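Local coordinates for protein alanine racemase (Acinetobacter baumannii, PDB 4QHR) that belongs to the alanine racemase family, joining a TIM-type barrel to a C-terminal beta domain and carrying a covalently bound pyridoxal phosphate, at residues C97-Q102 against L120-K125; Q113-Q118 against E150-V155; T237-A242 against G317-L322; V287-K292 against T310-K315. All coordinates share one frame; numbering follows the deposited sequence.

Interaction 1 (C97-Q102 against L120-K125); sequences CVIHHQ and LKVWVK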
# COMPACT_ATOMS: atom_id res chain seq x y z
N CYS A 97 -3.68 -28.99 -4.36
CA CYS A 97 -2.69 -28.50 -3.42
C CYS A 97 -1.30 -28.74 -3.89
O CYS A 97 -0.96 -29.85 -4.31
CB CYS A 97 -2.84 -29.20 -2.07
SG CYS A 97 -4.39 -28.80 -1.27
N VAL A 98 -0.48 -27.70 -3.78
CA VAL A 98 0.93 -27.86 -3.75
C VAL A 98 1.31 -28.50 -2.41
O VAL A 98 0.74 -28.16 -1.37
CB VAL A 98 1.67 -26.52 -3.88
CG1 VAL A 98 3.02 -26.56 -3.21
CG2 VAL A 98 1.84 -26.18 -5.35
N ILE A 99 2.24 -29.45 -2.43
CA ILE A 99 2.93 -29.82 -1.20
C ILE A 99 4.41 -29.48 -1.35
O ILE A 99 5.03 -29.66 -2.41
CB ILE A 99 2.72 -31.31 -0.78
CG1 ILE A 99 3.35 -32.29 -1.75
CG2 ILE A 99 1.24 -31.60 -0.54
CD1 ILE A 99 3.48 -33.71 -1.21
N HIS A 100 4.98 -28.94 -0.28
CA HIS A 100 6.37 -28.50 -0.32
C HIS A 100 7.20 -29.02 0.89
O HIS A 100 8.39 -28.82 0.91
CB HIS A 100 6.49 -26.97 -0.47
CG HIS A 100 5.89 -26.22 0.68
ND1 HIS A 100 6.53 -26.10 1.89
CD2 HIS A 100 4.70 -25.58 0.79
CE1 HIS A 100 5.76 -25.40 2.71
NE2 HIS A 100 4.63 -25.11 2.08
N HIS A 101 6.58 -29.67 1.86
CA HIS A 101 7.33 -30.17 3.00
C HIS A 101 6.57 -31.30 3.66
O HIS A 101 5.36 -31.51 3.39
CB HIS A 101 7.77 -29.02 3.97
CG HIS A 101 6.64 -28.33 4.69
ND1 HIS A 101 6.83 -27.66 5.88
CD2 HIS A 101 5.32 -28.22 4.40
CE1 HIS A 101 5.68 -27.16 6.29
NE2 HIS A 101 4.75 -27.50 5.42
N GLN A 102 7.29 -32.05 4.50
CA GLN A 102 6.83 -33.31 5.10
C GLN A 102 5.46 -33.21 5.78
O GLN A 102 4.59 -34.06 5.60
CB GLN A 102 7.89 -33.82 6.08
CG GLN A 102 7.73 -35.24 6.60
CD GLN A 102 7.68 -36.29 5.51
OE1 GLN A 102 8.35 -36.19 4.47
NE2 GLN A 102 6.90 -37.33 5.75
N LEU A 120 -8.33 -34.75 -7.96
CA LEU A 120 -7.41 -33.61 -7.75
C LEU A 120 -6.00 -34.10 -7.87
O LEU A 120 -5.63 -35.10 -7.23
CB LEU A 120 -7.62 -32.98 -6.36
CG LEU A 120 -9.02 -32.40 -6.13
CD1 LEU A 120 -9.21 -32.07 -4.64
CD2 LEU A 120 -9.28 -31.17 -6.99
N LYS A 121 -5.21 -33.37 -8.65
CA LYS A 121 -3.79 -33.64 -8.72
C LYS A 121 -3.11 -33.02 -7.55
O LYS A 121 -3.65 -32.12 -6.88
CB LYS A 121 -3.15 -33.11 -10.02
CG LYS A 121 -3.87 -33.54 -11.30
CD LYS A 121 -3.31 -32.93 -12.58
CE LYS A 121 -3.41 -31.44 -12.66
NZ LYS A 121 -4.80 -30.89 -12.81
N VAL A 122 -1.91 -33.51 -7.27
CA VAL A 122 -1.09 -32.92 -6.22
C VAL A 122 0.12 -32.33 -6.93
O VAL A 122 0.74 -33.00 -7.80
CB VAL A 122 -0.72 -33.93 -5.13
CG1 VAL A 122 -0.18 -35.19 -5.70
CG2 VAL A 122 0.30 -33.34 -4.15
N TRP A 123 0.42 -31.09 -6.61
CA TRP A 123 1.56 -30.38 -7.18
C TRP A 123 2.75 -30.51 -6.22
O TRP A 123 2.67 -30.10 -5.08
CB TRP A 123 1.21 -28.91 -7.48
CG TRP A 123 0.13 -28.75 -8.49
CD1 TRP A 123 -1.16 -29.23 -8.40
CD2 TRP A 123 0.19 -28.02 -9.71
NE1 TRP A 123 -1.87 -28.88 -9.51
CE2 TRP A 123 -1.08 -28.12 -10.32
CE3 TRP A 123 1.20 -27.28 -10.35
CZ2 TRP A 123 -1.36 -27.53 -11.55
CZ3 TRP A 123 0.95 -26.70 -11.55
CH2 TRP A 123 -0.33 -26.80 -12.15
N VAL A 124 3.82 -31.15 -6.66
CA VAL A 124 4.95 -31.46 -5.77
C VAL A 124 6.05 -30.49 -6.11
O VAL A 124 6.63 -30.53 -7.21
CB VAL A 124 5.41 -32.92 -5.91
CG1 VAL A 124 6.52 -33.20 -4.93
CG2 VAL A 124 4.24 -33.89 -5.69
N LYS A 125 6.37 -29.63 -5.15
CA LYS A 125 7.26 -28.49 -5.36
C LYS A 125 8.71 -28.89 -5.08
O LYS A 125 9.02 -29.41 -4.04
CB LYS A 125 6.80 -27.33 -4.44
CG LYS A 125 7.67 -26.05 -4.34
CD LYS A 125 7.89 -25.31 -5.65
CE LYS A 125 8.16 -23.79 -5.46
NZ LYS A 125 9.57 -23.49 -5.14

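Interaction 2 (Q113-Q118 against E150-V155); sequences QAYIAQ and EGFTCV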
# COMPACT_ATOMS: atom_id res chain seq x y z
N GLN A 113 -7.99 -40.68 0.09
CA GLN A 113 -9.14 -41.25 -0.65
C GLN A 113 -10.09 -40.17 -1.19
O GLN A 113 -10.39 -40.17 -2.39
CB GLN A 113 -9.82 -42.37 0.13
CG GLN A 113 -9.03 -43.68 -0.09
CD GLN A 113 -9.25 -44.78 0.93
OE1 GLN A 113 -8.49 -45.76 0.94
NE2 GLN A 113 -10.26 -44.65 1.79
N ALA A 114 -10.51 -39.25 -0.34
CA ALA A 114 -11.38 -38.15 -0.76
C ALA A 114 -10.70 -37.22 -1.82
O ALA A 114 -11.30 -36.84 -2.81
CB ALA A 114 -11.81 -37.35 0.45
N TYR A 115 -9.43 -36.89 -1.58
CA TYR A 115 -8.66 -36.07 -2.47
C TYR A 115 -8.59 -36.71 -3.84
O TYR A 115 -8.89 -36.08 -4.82
CB TYR A 115 -7.26 -35.83 -1.87
CG TYR A 115 -6.43 -34.78 -2.55
CD1 TYR A 115 -5.73 -35.06 -3.70
CD2 TYR A 115 -6.34 -33.47 -2.03
CE1 TYR A 115 -4.91 -34.10 -4.32
CE2 TYR A 115 -5.55 -32.48 -2.65
CZ TYR A 115 -4.85 -32.79 -3.80
OH TYR A 115 -4.06 -31.83 -4.45
N ILE A 116 -8.27 -37.99 -3.91
CA ILE A 116 -8.17 -38.70 -5.19
C ILE A 116 -9.55 -38.88 -5.84
O ILE A 116 -9.72 -38.68 -7.05
CB ILE A 116 -7.47 -40.07 -5.02
CG1 ILE A 116 -5.98 -39.81 -4.73
CG2 ILE A 116 -7.61 -40.94 -6.28
CD1 ILE A 116 -5.25 -41.02 -4.20
N ALA A 117 -10.56 -39.17 -5.04
CA ALA A 117 -11.89 -39.37 -5.63
C ALA A 117 -12.41 -38.08 -6.25
O ALA A 117 -13.14 -38.15 -7.23
CB ALA A 117 -12.85 -39.91 -4.59
N GLN A 118 -12.02 -36.92 -5.72
CA GLN A 118 -12.39 -35.63 -6.30
C GLN A 118 -11.65 -35.32 -7.60
O GLN A 118 -11.98 -34.35 -8.25
CB GLN A 118 -12.19 -34.47 -5.30
CG GLN A 118 -13.30 -34.32 -4.27
CD GLN A 118 -14.59 -33.76 -4.88
OE1 GLN A 118 -15.19 -34.38 -5.76
NE2 GLN A 118 -15.01 -32.61 -4.41
N GLU A 150 0.55 -44.53 -4.03
CA GLU A 150 -0.70 -44.30 -3.29
C GLU A 150 -1.92 -43.95 -4.12
O GLU A 150 -2.98 -43.84 -3.58
CB GLU A 150 -0.49 -43.21 -2.21
CG GLU A 150 0.45 -43.62 -1.08
CD GLU A 150 -0.15 -44.68 -0.17
OE1 GLU A 150 -1.39 -44.85 -0.15
OE2 GLU A 150 0.64 -45.39 0.48
N GLY A 151 -1.77 -43.76 -5.43
CA GLY A 151 -2.87 -43.51 -6.35
C GLY A 151 -3.03 -42.06 -6.83
O GLY A 151 -4.00 -41.75 -7.56
N PHE A 152 -2.08 -41.20 -6.50
CA PHE A 152 -2.13 -39.80 -6.90
C PHE A 152 -1.61 -39.56 -8.31
O PHE A 152 -0.69 -40.22 -8.79
CB PHE A 152 -1.33 -38.90 -5.96
CG PHE A 152 -1.89 -38.74 -4.58
CD1 PHE A 152 -2.83 -37.73 -4.29
CD2 PHE A 152 -1.51 -39.57 -3.57
CE1 PHE A 152 -3.33 -37.57 -3.00
CE2 PHE A 152 -2.00 -39.39 -2.28
CZ PHE A 152 -2.92 -38.41 -2.01
N THR A 153 -2.17 -38.53 -8.94
CA THR A 153 -1.61 -37.97 -10.15
C THR A 153 -0.88 -36.72 -9.71
O THR A 153 -1.48 -35.81 -9.06
CB THR A 153 -2.69 -37.64 -11.20
OG1 THR A 153 -3.31 -38.86 -11.65
CG2 THR A 153 -2.12 -36.87 -12.40
N CYS A 154 0.39 -36.68 -10.05
CA CYS A 154 1.31 -35.61 -9.62
C CYS A 154 1.62 -34.59 -10.69
O CYS A 154 1.55 -34.88 -11.92
CB CYS A 154 2.66 -36.22 -9.21
SG CYS A 154 2.58 -37.29 -7.79
N VAL A 155 2.01 -33.39 -10.27
CA VAL A 155 2.60 -32.41 -11.17
C VAL A 155 3.91 -31.98 -10.55
O VAL A 155 3.89 -31.47 -9.45
CB VAL A 155 1.72 -31.17 -11.36
CG1 VAL A 155 2.41 -30.17 -12.28
CG2 VAL A 155 0.36 -31.54 -11.87

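Interaction 3 (T237-A242 against G317-L322); sequences TAEIIA and GTQVEL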
# COMPACT_ATOMS: atom_id res chain seq x y z
N THR A 237 -5.40 7.05 -11.59
CA THR A 237 -5.57 8.50 -11.76
C THR A 237 -5.95 9.31 -10.52
O THR A 237 -6.42 8.79 -9.53
CB THR A 237 -6.58 8.83 -12.89
OG1 THR A 237 -7.93 8.61 -12.46
CG2 THR A 237 -6.24 8.02 -14.16
N ALA A 238 -5.72 10.63 -10.61
CA ALA A 238 -6.21 11.60 -9.65
C ALA A 238 -6.42 12.94 -10.40
O ALA A 238 -6.39 12.98 -11.62
CB ALA A 238 -5.25 11.72 -8.45
N GLU A 239 -6.70 14.02 -9.70
CA GLU A 239 -6.96 15.30 -10.33
C GLU A 239 -6.20 16.42 -9.65
O GLU A 239 -5.79 16.36 -8.47
CB GLU A 239 -8.49 15.63 -10.31
CG GLU A 239 -9.26 14.90 -11.41
CD GLU A 239 -10.73 15.23 -11.36
OE1 GLU A 239 -11.12 16.20 -10.64
OE2 GLU A 239 -11.49 14.52 -12.04
N ILE A 240 -6.00 17.46 -10.44
CA ILE A 240 -5.46 18.72 -9.92
C ILE A 240 -6.44 19.45 -9.00
O ILE A 240 -7.55 19.73 -9.39
CB ILE A 240 -4.97 19.63 -11.05
CG1 ILE A 240 -3.73 18.98 -11.64
CG2 ILE A 240 -4.65 21.02 -10.47
CD1 ILE A 240 -3.18 19.64 -12.90
N ILE A 241 -6.01 19.75 -7.79
CA ILE A 241 -6.85 20.38 -6.77
C ILE A 241 -6.44 21.80 -6.40
O ILE A 241 -7.20 22.51 -5.72
CB ILE A 241 -6.94 19.49 -5.50
CG1 ILE A 241 -5.59 19.25 -4.83
CG2 ILE A 241 -7.57 18.15 -5.87
CD1 ILE A 241 -5.67 18.65 -3.43
N ALA A 242 -5.23 22.21 -6.82
CA ALA A 242 -4.73 23.56 -6.59
C ALA A 242 -3.65 23.94 -7.60
O ALA A 242 -2.88 23.08 -8.03
CB ALA A 242 -4.17 23.73 -5.18
N GLY A 317 -9.23 20.43 -11.72
CA GLY A 317 -10.00 19.29 -12.22
C GLY A 317 -9.31 18.49 -13.31
O GLY A 317 -9.83 17.45 -13.68
N THR A 318 -8.19 18.97 -13.83
CA THR A 318 -7.49 18.24 -14.89
C THR A 318 -7.02 16.89 -14.35
O THR A 318 -6.54 16.82 -13.22
CB THR A 318 -6.28 19.00 -15.38
OG1 THR A 318 -6.72 20.11 -16.16
CG2 THR A 318 -5.32 18.15 -16.17
N GLN A 319 -7.20 15.88 -15.19
CA GLN A 319 -6.98 14.50 -14.86
C GLN A 319 -5.50 14.23 -14.97
O GLN A 319 -4.89 14.69 -15.85
CB GLN A 319 -7.79 13.55 -15.77
CG GLN A 319 -9.09 13.03 -15.13
CD GLN A 319 -9.42 11.60 -15.58
OE1 GLN A 319 -10.08 11.42 -16.60
NE2 GLN A 319 -8.96 10.57 -14.80
N VAL A 320 -4.96 13.49 -14.04
CA VAL A 320 -3.54 13.23 -13.95
C VAL A 320 -3.33 11.71 -13.81
O VAL A 320 -3.95 11.08 -12.93
CB VAL A 320 -2.95 13.92 -12.71
CG1 VAL A 320 -1.47 13.57 -12.51
CG2 VAL A 320 -3.12 15.43 -12.82
N GLU A 321 -2.52 11.13 -14.69
CA GLU A 321 -2.25 9.71 -14.69
C GLU A 321 -0.98 9.40 -13.91
O GLU A 321 0.11 9.88 -14.26
CB GLU A 321 -2.12 9.20 -16.13
CG GLU A 321 -1.73 7.71 -16.21
CD GLU A 321 -1.62 7.25 -17.67
OE1 GLU A 321 -2.46 7.73 -18.47
OE2 GLU A 321 -0.71 6.47 -18.00
N LEU A 322 -1.12 8.58 -12.87
CA LEU A 322 0.03 8.19 -12.06
C LEU A 322 0.72 7.00 -12.68
O LEU A 322 1.94 6.94 -12.75
CB LEU A 322 -0.40 7.95 -10.64
CG LEU A 322 -1.12 9.21 -10.18
CD1 LEU A 322 -2.14 8.82 -9.18
CD2 LEU A 322 -0.12 10.28 -9.76
O HOH W 1 -12.24 16.75 -14.18

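Interaction 4 (V287-K292 against T310-K315); sequences VAIDGK and TNTQVK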
# COMPACT_ATOMS: atom_id res chain seq x y z
N VAL A 287 4.45 12.21 -13.84
CA VAL A 287 3.08 11.82 -14.11
C VAL A 287 2.74 12.18 -15.58
O VAL A 287 3.45 12.96 -16.23
CB VAL A 287 2.08 12.48 -13.19
CG1 VAL A 287 2.41 12.16 -11.73
CG2 VAL A 287 2.04 14.02 -13.37
N ALA A 288 1.63 11.65 -16.08
CA ALA A 288 1.21 11.91 -17.46
C ALA A 288 -0.03 12.79 -17.42
O ALA A 288 -1.01 12.47 -16.72
CB ALA A 288 0.92 10.62 -18.17
N ILE A 289 0.03 13.92 -18.12
CA ILE A 289 -1.09 14.88 -18.16
C ILE A 289 -1.14 15.48 -19.57
O ILE A 289 -0.11 15.96 -20.05
CB ILE A 289 -0.87 16.11 -17.22
CG1 ILE A 289 -0.65 15.66 -15.79
CG2 ILE A 289 -2.04 17.10 -17.34
CD1 ILE A 289 -0.37 16.78 -14.80
N ASP A 290 -2.31 15.47 -20.20
CA ASP A 290 -2.58 16.19 -21.46
C ASP A 290 -1.57 15.75 -22.56
O ASP A 290 -1.15 16.58 -23.38
CB ASP A 290 -2.54 17.73 -21.21
CG ASP A 290 -3.09 18.56 -22.41
OD1 ASP A 290 -4.15 18.20 -22.93
OD2 ASP A 290 -2.46 19.55 -22.83
N GLY A 291 -1.17 14.47 -22.55
CA GLY A 291 -0.16 13.98 -23.49
C GLY A 291 1.28 14.33 -23.21
O GLY A 291 2.16 14.05 -24.04
N LYS A 292 1.54 14.93 -22.05
CA LYS A 292 2.91 15.25 -21.63
C LYS A 292 3.27 14.50 -20.36
O LYS A 292 2.43 13.89 -19.70
CB LYS A 292 3.03 16.74 -21.36
CG LYS A 292 3.16 17.56 -22.63
CD LYS A 292 1.95 18.41 -22.87
CE LYS A 292 1.83 18.82 -24.33
NZ LYS A 292 0.42 18.58 -24.78
N THR A 310 4.68 23.94 -15.40
CA THR A 310 5.13 25.11 -16.17
C THR A 310 4.89 24.93 -17.69
O THR A 310 4.30 25.82 -18.33
CB THR A 310 6.60 25.46 -15.85
OG1 THR A 310 6.73 25.62 -14.43
CG2 THR A 310 7.00 26.80 -16.54
N ASN A 311 5.27 23.78 -18.24
CA ASN A 311 5.19 23.54 -19.69
C ASN A 311 3.89 22.94 -20.22
O ASN A 311 3.82 22.65 -21.40
CB ASN A 311 6.36 22.61 -20.10
N THR A 312 2.85 22.80 -19.38
CA THR A 312 1.67 22.00 -19.68
C THR A 312 0.38 22.75 -19.33
O THR A 312 0.22 23.27 -18.21
CB THR A 312 1.73 20.68 -18.87
OG1 THR A 312 3.00 20.04 -19.11
CG2 THR A 312 0.60 19.70 -19.23
N GLN A 313 -0.56 22.79 -20.26
CA GLN A 313 -1.82 23.49 -20.00
C GLN A 313 -2.73 22.65 -19.12
O GLN A 313 -3.07 21.52 -19.48
CB GLN A 313 -2.56 23.81 -21.29
CG GLN A 313 -2.02 25.02 -22.02
CD GLN A 313 -3.03 25.63 -22.96
OE1 GLN A 313 -2.86 26.77 -23.40
NE2 GLN A 313 -4.11 24.88 -23.28
N VAL A 314 -3.10 23.21 -17.98
CA VAL A 314 -3.91 22.49 -17.02
C VAL A 314 -4.92 23.43 -16.42
O VAL A 314 -4.84 24.66 -16.59
CB VAL A 314 -3.07 21.89 -15.87
CG1 VAL A 314 -2.06 20.88 -16.41
CG2 VAL A 314 -2.39 22.98 -15.04
N LYS A 315 -5.88 22.83 -15.73
CA LYS A 315 -6.83 23.55 -14.96
C LYS A 315 -7.12 22.78 -13.69
O LYS A 315 -6.72 21.62 -13.54
CB LYS A 315 -8.14 23.68 -15.74
CG LYS A 315 -8.10 24.63 -16.92
CD LYS A 315 -9.50 24.84 -17.45
CE LYS A 315 -10.45 25.67 -16.60
NZ LYS A 315 -10.14 27.12 -16.71

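Interaction 1 (C97-Q102 against L120-K125)
At the edge of the Trp123 indole, near the ring plane, lies the carbonyl oxygen of Cys97, 4.1 Å from Trp123 CD1. Val98 CG2 comes to the same ring obliquely and makes its tighter contact with the root of the side chain, 3.5 Å from Trp123 CB, the two side chains crossing at about a right angle. CG of Trp123 stands anti to its own carbonyl carbon (chi1 -62°); farther out, the ring leads away from 97-99, NE1 bonding to Glu96 and the indole meeting Tyr207. The backbones form parallel strands, Val98 opposite Trp123 and Ile99 opposite Val124. Trp123 N reaches Cys97 O at 3.0 Å, Ile99 N reaches Trp123 O at 2.8 Å, and Lys125 N bonds to Ile99 O at 3.1 Å. Trp123 O also takes a CA-H...O contact from Val98 CA beside the N-H bond from Ile99. On the other face of the sheet, Ile99 CG1, wedged between its backbone N and carbonyl carbon (chi1 66°), rests 4.0 Å from Val122 CG2, under helices 102-110 and 139-149. Tyr115 OH hydrogen-bonds with both Cys97 N and Lys121 O, linking the segments through helix 112-117. Neighbouring buried parallel strands, joined by a mostly helical connection and roofed by helices, are typical of a beta-alpha-beta unit in a TIM barrel.

Interaction 2 (Q113-Q118 against E150-V155)
Ile116, near the end of helix 112-117, faces Phe152 with their CA atoms 6.4 Å apart, just where Gly151 takes a positive phi and closes the preceding helix, 139-149, in a Schellman motif. The side chain of Ile116 crosses the Phe152 ring at about a right angle and sets a methyl on it: CD1 stands 3.9 Å from the centroid of the Phe152 ring, only 2° off the normal, a CH-pi contact over the centre of one face. Ile116 CG1 lies over the same face, 3.8 Å from Phe152 CD1. The methyl is shared with the backbone, since Ile116 CD1 also lies 3.6 Å from Gly151 C. Tyr115 comes to the edge of the Phe152 ring instead. Its CG is anti to the backbone N (chi1 -169°), and its CD1 meets Phe152 CE1 at 3.5 Å, near the plane of the phenyl ring. The two ring planes are inclined at 58°, an oblique pair. Around this cluster, Leu108 touches both aromatic side chains and Val122 of strand 122-125 lies against them as well. Glu150 turns to a salt bridge with Lys112, a polar tie at the start of the same helix. Between 113-118 and 150-155 themselves no hydrogen bond forms; the chemistry is dispersion between aliphatic and aromatic groups, which implies that their fit rests on shape and apolar contact.

Interaction 3 (T237-A242 against G317-L322)
Glu239 CG is anti to its own carbonyl carbon (chi1 -80°) and the chain runs on extended, carrying CD to 3.3 Å from Gly317 O; Ile240 CG1 takes the same first torsion (chi1 -69°) but on the other side of its strand, where it meets Val320 CG2 at 3.8 Å. The setting is an antiparallel strand pair in the mixed sheet of the C-terminal beta domain, strand 319-321 lying along the long strand 234-246 with the two directions 135° apart, a marked twist. Ala238 and Val320 form a hydrogen-bonded pair, Ala238 N to Val320 O at 3.0 Å and Val320 N to Ala238 O at 2.9 Å. The flanking pairs, Thr237 with Glu321 and Glu239 with Gln319, are non-hydrogen-bonded. Pairing then continues into the turn before the short strand: Ile240 N binds Thr318 O at 2.9 Å and Gly317 N binds Ile240 O at 3.0 Å. Thr318 O takes a CA-H contact from Glu239 besides. The side chains of Ile240 and Thr318 lie side by side and point the same way; Thr318 and Val320 touch Ile289, whereas Ile240 packs on Val314 and Ala267. Glu239 and Gln319 cross on the opposite face, CG near CG. A classic beta bulge follows in the long strand, Ile241 and Ala242 both facing Ile268. Beside Gly317 a water links the backbone to the Glu239 carboxylate, donating to Gly317 O at 2.6 Å and, weakly, to Glu239 OE2 at 3.2 Å.

Interaction 4 (V287-K292 against T310-K315)
Ile289 and Thr312 meet in a small, mostly apolar surface contact between the tip of a beta hairpin and the loop that links strands 305-308 and 319-321 in the C-terminal beta domain. The hairpin joins strands 286-289 and 292-297 through a type I' turn from Ile289 to Lys292, with Asp290 and Gly291 at positive phi. Its ends are tied both ways, Ile289 N to Lys292 O at 2.9 Å and Lys292 N to Ile289 O at 2.8 Å. The turn presents three side chains to the loop. Ile289 CG2, anti to the backbone N and beside the carbonyl carbon (chi1 -57° for CG1), touches Val314 CG1 at 3.9 Å, the two side chains crossing at about a right angle; the branch is the inner, buried part of the contact. Thr312 CG2 lies 3.9 Å from Ile289 O and also near Lys292 CD. Lys292 and Thr312 run alongside each other in opposing senses, Lys292 CB 4.0 Å from Thr312 OG1. No hydrogen bond crosses between 287-292 and 310-315, and Asp290 merely approaches the loop, near the carbonyl of Gln313. Within the turn the Lys292 chain, bent at chi2 and chi4, brings NZ back to Asp290. Lys292 NZ forms a long salt bridge to Asp290 OD2 at 3.6 Å and a hydrogen bond to Asp290 O at 2.9 Å, with a C=O...N angle of 164°.

How the interactions relate
The contacts form two pairs on opposite sides of the chain's centre. Interactions 1 and 2 lie in the barrel, centres 11 Å apart, and share its parallel sheet: Val155 N probably bonds to Val122 O at 2.8 Å. Interactions 3 and 4 belong to the C-terminal domain, centres 10 Å apart, with Glu321 N probably bonded to Ala288 O at 2.9 Å and interaction 4 falling between the segments of interaction 3 in sequence. Centres of interactions 1 and 3 are about 47 Å apart, yet the dimer brings such regions together: His100 packs on Ile241 of the second subunit. The pyridoxal-phosphate-modified Lys34 follows strand 28-32 of the same barrel sheet.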